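Local coordinates for cell wall surface anchor family protein (Streptococcus agalactiae serogroup V, PDB 3TW0), which forms the adhesive tip pilin of group B streptococcal pili, this fragment holding its magnesium-binding von Willebrand factor type A fold, which probably engages host surfaces, at residues H130-G133 and D134-L137; E26-N29 and N30-R33; S189-Y192 and Q193-F196; K291-A294 and T295-K299; Y93-T96 and T97-A100. The protein carries 2 engineered substitutions. All coordinates share one frame; numbering follows the deposited sequence.

The chain order is contacts 2, 5, 1, 3 and 4. Contacts 1 and 2, whose centres are about 17 Å apart, touch through the side chains of His130 and Glu26 in loops on the metal-bearing side of the von Willebrand type A fold, built on a parallel sheet. Contact 5 opens strand 97-101 of a separate antiparallel sheet and touches contact 1 where Thr136 and Leu137 pack on Ala100. Contacts 3 and 4 form a second pair, with centres about 10 Å apart, at the start of helix 192-201 and in the loop before helix 302-312. Contact 2, beside the magnesium site, is far from this pair, its centre about 43 Å from that of contact 3.

Contact 1. Residues H130-G133 and D134-L137; sequences HING and DRTL
Arg135 folds back over the turn that precedes it and reaches Asn132 through one side-chain bond. Its NH1 donates to Asn132 OD1 at 2.8 Å, arriving in the carbonyl plane on a lone pair, yet the N-H...O angle of 133° leaves the bond bent. Amide and guanidinium planes stand 72° apart, and one guanidinium face lies over CA of Asn132. The close fit belongs to the aliphatic part of the arginine: CG sits 3.2 Å from Ile131 O, and CD follows along the same carbonyl. A bend at chi3 (-130°) then turns the chain so that its charged end comes round to the asparagine.

Within the turn itself the backbone is drawn in tightly. Gly133 N donates to His130 O at 2.8 Å, closing a type I beta turn, and a water accepts from both His130 N (2.9 Å) and Asp134 N (3.0 Å), bridging the two segments. By contrast, the Ile131 side chain and the amide and guanidinium ends face solvent; CB of Ile131 and of Asn132 points away from the following residues, and a single bent bond restrains the amide.

Thr136 and Leu137 instead pack on Ala100 of strand 97-101, while His130 rests on Glu26. Asp134 accepts at OD1 from Leu137 N at 3.1 Å, from above its carboxylate plane, and more weakly from Thr136 N. The loop between helices 114-122 and 145-159 therefore joins two compact elements end to end, a type I beta turn and an Asx motif.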
# COMPACT_ATOMS: atom_id res chain seq x y z
N HIS A 130 -14.85 7.18 3.99
CA HIS A 130 -15.52 8.01 2.99
C HIS A 130 -14.99 9.43 3.13
O HIS A 130 -14.83 9.93 4.24
CB HIS A 130 -17.05 7.99 3.20
CG HIS A 130 -17.83 8.60 2.07
ND1 HIS A 130 -18.99 8.04 1.58
CD2 HIS A 130 -17.60 9.71 1.33
CE1 HIS A 130 -19.45 8.78 0.59
NE2 HIS A 130 -18.62 9.79 0.40
N ILE A 131 -14.72 10.06 1.99
CA ILE A 131 -14.18 11.43 1.95
C ILE A 131 -15.05 12.41 2.76
O ILE A 131 -14.55 13.43 3.26
CB ILE A 131 -13.98 11.91 0.46
CG1 ILE A 131 -13.19 13.24 0.39
CG2 ILE A 131 -15.31 12.00 -0.29
CD1 ILE A 131 -12.57 13.50 -1.00
N ASN A 132 -16.34 12.07 2.92
CA ASN A 132 -17.30 12.81 3.75
C ASN A 132 -17.70 12.15 5.11
O ASN A 132 -18.54 12.67 5.86
CB ASN A 132 -18.54 13.17 2.90
CG ASN A 132 -18.20 14.07 1.69
OD1 ASN A 132 -17.26 14.86 1.74
ND2 ASN A 132 -18.96 13.94 0.62
N GLY A 133 -17.06 11.04 5.47
CA GLY A 133 -17.29 10.42 6.78
C GLY A 133 -16.29 10.95 7.79
O GLY A 133 -16.26 12.14 8.06
N ASP A 134 -15.47 10.06 8.35
CA ASP A 134 -14.30 10.46 9.14
C ASP A 134 -13.18 10.98 8.21
O ASP A 134 -12.47 10.17 7.58
CB ASP A 134 -13.81 9.27 9.99
CG ASP A 134 -12.82 9.68 11.07
OD1 ASP A 134 -12.06 10.67 10.87
OD2 ASP A 134 -12.79 9.00 12.14
N ARG A 135 -13.02 12.30 8.12
CA ARG A 135 -12.03 12.90 7.19
C ARG A 135 -10.59 12.75 7.67
O ARG A 135 -9.65 12.85 6.90
CB ARG A 135 -12.31 14.39 6.93
CG ARG A 135 -13.47 14.67 6.00
CD ARG A 135 -13.46 16.11 5.48
NE ARG A 135 -14.78 16.71 5.68
CZ ARG A 135 -15.75 16.75 4.76
NH1 ARG A 135 -15.57 16.25 3.54
NH2 ARG A 135 -16.93 17.31 5.07
N THR A 136 -10.44 12.53 8.97
CA THR A 136 -9.13 12.28 9.53
C THR A 136 -8.63 10.87 9.17
O THR A 136 -7.50 10.72 8.72
CB THR A 136 -9.12 12.57 11.04
OG1 THR A 136 -9.41 13.96 11.21
CG2 THR A 136 -7.74 12.31 11.67
N LEU A 137 -9.49 9.86 9.31
CA LEU A 137 -9.08 8.46 9.10
C LEU A 137 -9.07 8.15 7.61
O LEU A 137 -8.42 7.23 7.16
CB LEU A 137 -10.00 7.50 9.86
CG LEU A 137 -9.73 7.36 11.36
CD1 LEU A 137 -10.70 6.35 12.01
CD2 LEU A 137 -8.32 6.89 11.57
O HOH W 1 -15.30 7.52 6.82

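Contact 2. Residues E26-N29 and N30-R33; sequences ERAN and NSQR
A turn of left-handed helix, with positive phi at Ala28, Asn29 and Asn30, follows the Ser20 and Ser22 ligands of the magnesium site in this von Willebrand type A fold and leads into helix 33-48. Two backbone bonds hold the turn: Asn30 N donates to Glu26 O at 2.8 Å, and Ser31 N to Arg27 O at 3.1 Å. The Glu26 and Asn30 side chains run side by side in the same direction, with Asn30 OD1 3.5 Å from Glu26 CA and the carboxylate and amide planes 88° apart.

Ser31 adds a side-chain tie. With OG anti to its carbonyl carbon (chi1 -85°), the hydroxyl swings back to donate to Ala28 O at 2.8 Å, and it also touches the methyl group of Ala28.

That methyl is shared with Arg33, the buried residue of the contact. An extended chain from CG to NE carries the guanidinium back beside the turn, where CB of Ala28 lies over one face, offset toward the rim, and CB of Arg27 approaches obliquely. The charged group is gripped from outside the turn by Gly326 O and Ser22 O, with a long, weak ion pair to Asp173, a magnesium-binding residue of this protein that is not bound to the metal in this model. Arg27 points its own guanidinium elsewhere, to a salt bridge with Asp330. Between the two arginines, one water donates to Arg27 O at 2.9 Å and accepts from Arg33 N at 3.1 Å.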
# COMPACT_ATOMS: atom_id res chain seq x y z
N GLU A 26 -19.33 2.42 -2.14
CA GLU A 26 -19.78 3.29 -3.25
C GLU A 26 -18.90 3.25 -4.51
O GLU A 26 -19.43 3.39 -5.63
CB GLU A 26 -19.91 4.74 -2.77
CG GLU A 26 -21.02 4.95 -1.74
CD GLU A 26 -21.28 6.42 -1.46
OE1 GLU A 26 -22.40 6.76 -1.04
OE2 GLU A 26 -20.37 7.24 -1.65
N ARG A 27 -17.58 3.05 -4.33
CA ARG A 27 -16.60 3.10 -5.45
C ARG A 27 -16.93 2.15 -6.58
O ARG A 27 -17.60 1.13 -6.38
CB ARG A 27 -15.17 2.78 -4.97
CG ARG A 27 -14.57 3.75 -3.95
CD ARG A 27 -14.19 5.09 -4.61
NE ARG A 27 -13.54 6.00 -3.66
CZ ARG A 27 -12.23 6.24 -3.62
NH1 ARG A 27 -11.39 5.66 -4.49
NH2 ARG A 27 -11.76 7.09 -2.73
N ALA A 28 -16.39 2.47 -7.77
CA ALA A 28 -16.63 1.72 -9.00
C ALA A 28 -18.12 1.43 -9.17
O ALA A 28 -18.50 0.27 -9.33
CB ALA A 28 -15.83 0.42 -9.02
N ASN A 29 -18.94 2.49 -9.10
CA ASN A 29 -20.37 2.38 -9.36
C ASN A 29 -21.05 1.33 -8.44
O ASN A 29 -21.67 0.36 -8.90
CB ASN A 29 -20.56 2.12 -10.87
CG ASN A 29 -21.97 1.70 -11.23
OD1 ASN A 29 -22.91 2.49 -11.17
ND2 ASN A 29 -22.11 0.44 -11.64
N ASN A 30 -20.86 1.54 -7.13
CA ASN A 30 -21.36 0.64 -6.07
C ASN A 30 -21.01 -0.84 -6.21
O ASN A 30 -21.86 -1.72 -6.06
CB ASN A 30 -22.85 0.84 -5.88
CG ASN A 30 -23.20 2.27 -5.71
OD1 ASN A 30 -22.99 2.84 -4.64
ND2 ASN A 30 -23.70 2.89 -6.76
N SER A 31 -19.72 -1.08 -6.46
CA SER A 31 -19.19 -2.43 -6.59
C SER A 31 -19.16 -3.19 -5.26
O SER A 31 -18.89 -4.39 -5.24
CB SER A 31 -17.79 -2.38 -7.21
OG SER A 31 -17.86 -2.33 -8.62
N GLN A 32 -19.43 -2.47 -4.16
CA GLN A 32 -19.47 -3.01 -2.78
C GLN A 32 -18.21 -3.78 -2.40
O GLN A 32 -18.27 -4.88 -1.83
CB GLN A 32 -20.73 -3.83 -2.53
CG GLN A 32 -22.03 -3.03 -2.67
CD GLN A 32 -23.29 -3.89 -2.48
OE1 GLN A 32 -24.13 -3.59 -1.65
NE2 GLN A 32 -23.41 -4.96 -3.26
N ARG A 33 -17.08 -3.17 -2.72
CA ARG A 33 -15.78 -3.81 -2.51
C ARG A 33 -15.59 -4.29 -1.08
O ARG A 33 -15.35 -5.47 -0.85
CB ARG A 33 -14.67 -2.87 -2.97
CG ARG A 33 -14.44 -2.89 -4.47
CD ARG A 33 -13.35 -1.96 -4.80
NE ARG A 33 -13.07 -1.97 -6.22
CZ ARG A 33 -12.67 -0.91 -6.92
NH1 ARG A 33 -12.53 0.27 -6.32
NH2 ARG A 33 -12.42 -1.03 -8.23
O HOH W 2 -16.79 -0.39 -4.05

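Contact 3. Residues S189-Y192 and Q193-F196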
# COMPACT_ATOMS: atom_id res chain seq x y z
N SER A 189 29.37 6.56 -8.58
CA SER A 189 29.21 6.62 -10.05
C SER A 189 28.47 5.42 -10.69
O SER A 189 28.00 5.55 -11.81
CB SER A 189 30.56 6.83 -10.74
OG SER A 189 31.35 5.66 -10.57
N THR A 190 28.36 4.28 -10.01
CA THR A 190 27.59 3.16 -10.55
C THR A 190 26.20 3.64 -10.96
O THR A 190 25.49 4.28 -10.15
CB THR A 190 27.44 2.05 -9.52
OG1 THR A 190 28.74 1.58 -9.13
CG2 THR A 190 26.63 0.88 -10.08
N SER A 191 25.82 3.38 -12.23
CA SER A 191 24.50 3.79 -12.74
C SER A 191 23.39 3.18 -11.89
O SER A 191 23.56 2.11 -11.31
CB SER A 191 24.30 3.35 -14.20
OG SER A 191 24.12 1.95 -14.25
N TYR A 192 22.23 3.83 -11.86
CA TYR A 192 21.11 3.27 -11.14
C TYR A 192 20.70 1.88 -11.68
O TYR A 192 20.35 0.99 -10.90
CB TYR A 192 19.92 4.24 -11.11
CG TYR A 192 20.18 5.47 -10.28
CD1 TYR A 192 20.49 5.34 -8.90
CD2 TYR A 192 20.10 6.77 -10.84
CE1 TYR A 192 20.73 6.48 -8.10
CE2 TYR A 192 20.33 7.92 -10.03
CZ TYR A 192 20.65 7.74 -8.67
OH TYR A 192 20.87 8.79 -7.84
N GLN A 193 20.78 1.69 -13.01
CA GLN A 193 20.48 0.37 -13.57
C GLN A 193 21.42 -0.71 -13.01
O GLN A 193 20.97 -1.77 -12.58
CB GLN A 193 20.48 0.36 -15.10
CG GLN A 193 20.00 -0.99 -15.69
CD GLN A 193 18.54 -1.32 -15.33
OE1 GLN A 193 17.64 -0.53 -15.60
NE2 GLN A 193 18.32 -2.48 -14.71
N ASN A 194 22.72 -0.43 -13.00
CA ASN A 194 23.66 -1.38 -12.43
C ASN A 194 23.46 -1.55 -10.92
O ASN A 194 23.68 -2.62 -10.38
CB ASN A 194 25.12 -1.01 -12.77
CG ASN A 194 25.46 -1.25 -14.25
OD1 ASN A 194 24.88 -2.12 -14.89
ND2 ASN A 194 26.42 -0.48 -14.78
N GLN A 195 23.02 -0.49 -10.23
CA GLN A 195 22.74 -0.61 -8.79
C GLN A 195 21.55 -1.54 -8.59
O GLN A 195 21.59 -2.43 -7.76
CB GLN A 195 22.45 0.76 -8.15
CG GLN A 195 23.67 1.68 -8.04
CD GLN A 195 23.39 2.85 -7.13
OE1 GLN A 195 22.73 2.70 -6.09
NE2 GLN A 195 23.85 4.02 -7.53
N PHE A 196 20.53 -1.37 -9.40
CA PHE A 196 19.29 -2.17 -9.31
C PHE A 196 19.62 -3.64 -9.56
O PHE A 196 19.30 -4.53 -8.74
CB PHE A 196 18.30 -1.65 -10.35
CG PHE A 196 16.96 -2.35 -10.35
CD1 PHE A 196 15.97 -2.01 -9.43
CD2 PHE A 196 16.66 -3.31 -11.34
CE1 PHE A 196 14.72 -2.63 -9.46
CE2 PHE A 196 15.43 -3.93 -11.37
CZ PHE A 196 14.46 -3.61 -10.43
O HOH W 3 27.64 2.00 -13.75
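Ser191 holds OG between its backbone N and carbonyl carbon (chi1 72°), which places the hydroxyl at the amide end of helix 192-201, as its N-cap. Gln195, with CG anti to the carbonyl carbon (chi1 -71°) and the chain extended beyond it, sends its amide back along the helix start. Ser191 OG accepts from Asn194 N at 3.0 Å in a nearly straight bond, supplying a side-chain acceptor for an amide of the first helical turn. Regular helical bonding then takes over, with Gln195 N donating to Ser191 O at 2.9 Å and Phe196 N to Tyr192 O at 2.8 Å.

The Gln195 amide fastens the residue before the cap. Its NE2 donates to Thr190 O at 3.1 Å with an N-H...O angle of 179°, the acceptor lying in the amide plane although the donor is tilted from the carbonyl plane. Its other end, OE1, accepts from Asn185 N, so both polar atoms of this buried side chain have partners and the amide is fixed in rotation. The Tyr192 side chain runs beside it in the same direction.

On the outer side the methyl CG2 of Thr190 meets CB of Asn194 at 3.6 Å, the two side chains crossing at about a right angle, and the same methyl touches CG of Gln195. Phe196 leads away to a cation-pi contact with Lys296. Asn194 does not bond Ser191 N directly, as a capping box would require; a water relays between them, accepting from Ser191 N at 2.7 Å and from Asn194 ND2 at 2.9 Å.

Contact 4. Residues K291-A294 and T295-K299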
# COMPACT_ATOMS: atom_id res chain seq x y z
N LYS A 291 17.86 15.98 -10.54
CA LYS A 291 17.94 15.28 -11.83
C LYS A 291 17.40 13.87 -11.65
O LYS A 291 17.92 13.12 -10.83
CB LYS A 291 19.42 15.17 -12.30
CG LYS A 291 20.08 16.51 -12.70
CD LYS A 291 21.57 16.66 -12.20
CE LYS A 291 22.62 16.00 -13.12
NZ LYS A 291 22.69 16.63 -14.49
N VAL A 292 16.34 13.51 -12.38
CA VAL A 292 15.84 12.13 -12.33
C VAL A 292 16.88 11.17 -12.94
O VAL A 292 17.71 11.58 -13.76
CB VAL A 292 14.44 11.96 -13.02
CG1 VAL A 292 14.51 12.08 -14.55
CG2 VAL A 292 13.84 10.63 -12.63
N SER A 293 16.84 9.92 -12.51
CA SER A 293 17.69 8.87 -13.04
C SER A 293 17.60 8.79 -14.57
O SER A 293 16.52 8.85 -15.15
CB SER A 293 17.25 7.52 -12.45
OG SER A 293 17.81 6.44 -13.19
N ALA A 294 18.75 8.67 -15.22
CA ALA A 294 18.81 8.50 -16.68
C ALA A 294 18.91 7.02 -17.04
O ALA A 294 19.04 6.65 -18.23
CB ALA A 294 20.01 9.27 -17.24
N THR A 295 18.90 6.16 -16.03
CA THR A 295 18.81 4.72 -16.34
C THR A 295 17.57 4.09 -15.70
O THR A 295 16.48 4.29 -16.17
CB THR A 295 20.12 3.94 -16.01
OG1 THR A 295 20.38 4.00 -14.61
CG2 THR A 295 21.32 4.49 -16.79
N LYS A 296 17.75 3.30 -14.64
CA LYS A 296 16.62 2.61 -14.04
C LYS A 296 15.69 3.65 -13.43
O LYS A 296 16.18 4.57 -12.75
CB LYS A 296 17.11 1.68 -12.91
CG LYS A 296 15.98 0.88 -12.19
CD LYS A 296 15.31 -0.12 -13.15
CE LYS A 296 13.93 -0.49 -12.68
NZ LYS A 296 13.25 -1.57 -13.45
N GLN A 297 14.37 3.47 -13.65
CA GLN A 297 13.33 4.33 -13.05
C GLN A 297 12.19 3.51 -12.47
O GLN A 297 11.61 2.64 -13.16
CB GLN A 297 12.77 5.34 -14.06
CG GLN A 297 13.72 6.48 -14.49
CD GLN A 297 13.11 7.37 -15.57
OE1 GLN A 297 13.62 8.45 -15.86
NE2 GLN A 297 12.03 6.91 -16.16
N ILE A 298 11.87 3.78 -11.21
CA ILE A 298 10.69 3.17 -10.58
C ILE A 298 9.52 4.10 -10.89
O ILE A 298 9.60 5.29 -10.63
CB ILE A 298 10.91 2.99 -9.05
CG1 ILE A 298 12.18 2.17 -8.77
CG2 ILE A 298 9.67 2.43 -8.34
CD1 ILE A 298 12.15 0.72 -9.26
N LYS A 299 8.44 3.57 -11.49
CA LYS A 299 7.33 4.42 -11.97
C LYS A 299 5.97 4.03 -11.41
O LYS A 299 4.97 4.74 -11.64
CB LYS A 299 7.29 4.41 -13.50
CG LYS A 299 8.58 4.89 -14.18
CD LYS A 299 8.65 4.45 -15.65
CE LYS A 299 9.44 5.46 -16.45
NZ LYS A 299 10.43 4.83 -17.41
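Ser293, Thr295 and Gln297 carry this contact, with the serine hydroxyl reaching across the bend of the chain. Holding OG opposite its backbone N (chi1 165°), Ser293 accepts from Thr295 N at 3.1 Å, the geometry of an ST turn. The same OG donates to Lys296 O from above the carbonyl plane; the modelled separation is very short, so its exact length is doubtful. The hydroxyl so holds the amide of Thr295 and probably also the carbonyl of Lys296, with CB of Ser293 lying 3.2 Å from Lys296 O.

Thr295 sits at the exposed apex. Its methyl CG2 lies 3.5 Å from Ala294 O, while OG1 accepts from Gln193 N, near the start of helix 192-201. Gln297 reaches back with an extended chain, crossing Val292 at about a right angle, and brings CG to 3.7 Å from Ser293 O.

Lys296 points away from the bend to a salt bridge with Glu303 of helix 302-312. The loop, which follows strand 271-276, is therefore wedged between two helices: Ser293 and Thr295 pack against Tyr192 of helix 192-201, and Ile298 rests on Glu303 and Pro304 of helix 302-312.

Contact 5. Residues Y93-T96 and T97-A100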
# COMPACT_ATOMS: atom_id res chain seq x y z
N TYR A 93 -3.39 25.01 5.94
CA TYR A 93 -2.29 24.68 5.03
C TYR A 93 -1.06 24.05 5.70
O TYR A 93 -0.23 23.43 5.00
CB TYR A 93 -1.89 25.90 4.19
CG TYR A 93 -1.02 26.92 4.89
CD1 TYR A 93 0.38 26.84 4.86
CD2 TYR A 93 -1.60 27.99 5.57
CE1 TYR A 93 1.18 27.80 5.51
CE2 TYR A 93 -0.82 28.96 6.22
CZ TYR A 93 0.56 28.86 6.18
OH TYR A 93 1.31 29.82 6.82
N HIS A 94 -0.92 24.24 7.01
CA HIS A 94 0.15 23.58 7.82
C HIS A 94 -0.07 22.07 8.03
O HIS A 94 0.83 21.36 8.49
CB HIS A 94 0.24 24.23 9.20
CG HIS A 94 0.53 25.70 9.16
ND1 HIS A 94 1.80 26.21 8.96
CD2 HIS A 94 -0.29 26.77 9.30
CE1 HIS A 94 1.74 27.53 8.97
NE2 HIS A 94 0.49 27.90 9.18
N LYS A 95 -1.27 21.59 7.74
CA LYS A 95 -1.65 20.21 8.01
C LYS A 95 -1.04 19.22 6.99
O LYS A 95 -1.74 18.64 6.16
CB LYS A 95 -3.18 20.10 8.08
CG LYS A 95 -3.73 18.99 8.98
CD LYS A 95 -2.91 18.84 10.26
CE LYS A 95 -3.43 17.67 11.08
NZ LYS A 95 -2.59 17.50 12.28
N THR A 96 0.27 19.03 7.09
CA THR A 96 0.98 18.22 6.11
C THR A 96 1.41 16.87 6.65
O THR A 96 2.13 16.12 5.97
CB THR A 96 2.20 18.98 5.55
OG1 THR A 96 3.07 19.34 6.62
CG2 THR A 96 1.73 20.25 4.80
N THR A 97 0.98 16.59 7.88
CA THR A 97 0.99 15.26 8.48
C THR A 97 -0.32 15.11 9.22
O THR A 97 -0.95 16.13 9.60
CB THR A 97 2.16 15.03 9.48
OG1 THR A 97 2.08 15.98 10.56
CG2 THR A 97 3.54 15.13 8.79
N PHE A 98 -0.76 13.86 9.40
CA PHE A 98 -1.93 13.56 10.21
C PHE A 98 -1.56 12.44 11.14
O PHE A 98 -0.82 11.52 10.75
CB PHE A 98 -3.09 13.08 9.35
CG PHE A 98 -3.75 14.17 8.56
CD1 PHE A 98 -4.87 14.82 9.06
CD2 PHE A 98 -3.26 14.52 7.31
CE1 PHE A 98 -5.50 15.81 8.31
CE2 PHE A 98 -3.87 15.50 6.56
CZ PHE A 98 -5.00 16.16 7.06
N THR A 99 -2.10 12.49 12.36
CA THR A 99 -1.78 11.49 13.37
C THR A 99 -3.09 11.08 13.98
O THR A 99 -3.90 11.95 14.34
CB THR A 99 -0.79 12.08 14.41
OG1 THR A 99 0.46 12.35 13.75
CG2 THR A 99 -0.54 11.14 15.58
N ALA A 100 -3.36 9.77 14.03
CA ALA A 100 -4.64 9.27 14.56
C ALA A 100 -4.52 7.85 15.07
O ALA A 100 -3.52 7.16 14.80
CB ALA A 100 -5.74 9.32 13.51
O HOH W 4 -3.27 14.84 13.25
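Lys95 lays its aliphatic chain over one face of the Phe98 ring. CG comes closest, 3.6 Å from Phe98 CZ, with CD over the ring face; CG makes an off-centre CH-pi contact, 4.1 Å from the ring centroid and 30° off the ring normal. Farther out along the chain, CE lies 3.3 Å from Thr97 O. A bend at chi2 (38°) brings the lysine chain across the ring, and beyond CG it runs on extended to the amine.

The ammonium end is tied to the strand through a water that accepts from Lys95 NZ at 2.9 Å and from Thr99 N at 2.8 Å. Not every polar atom is so well served: Thr97 N is buried with no partner in the model.

A second shell positions both main players. The Phe98 ring meets Trp91 edge-to-face and also packs on Val73 and Lys75 of strand 70-78. Lys95 O accepts from Asn86 ND2, and Thr96 N closes back on His94 O at 2.8 Å, which makes Lys95 the centre of an inverse gamma turn. This tight turn delivers the chain into strand 97-101, which pairs with strand 70-78 in the antiparallel sheet standing apart from the parallel core of the von Willebrand type A fold.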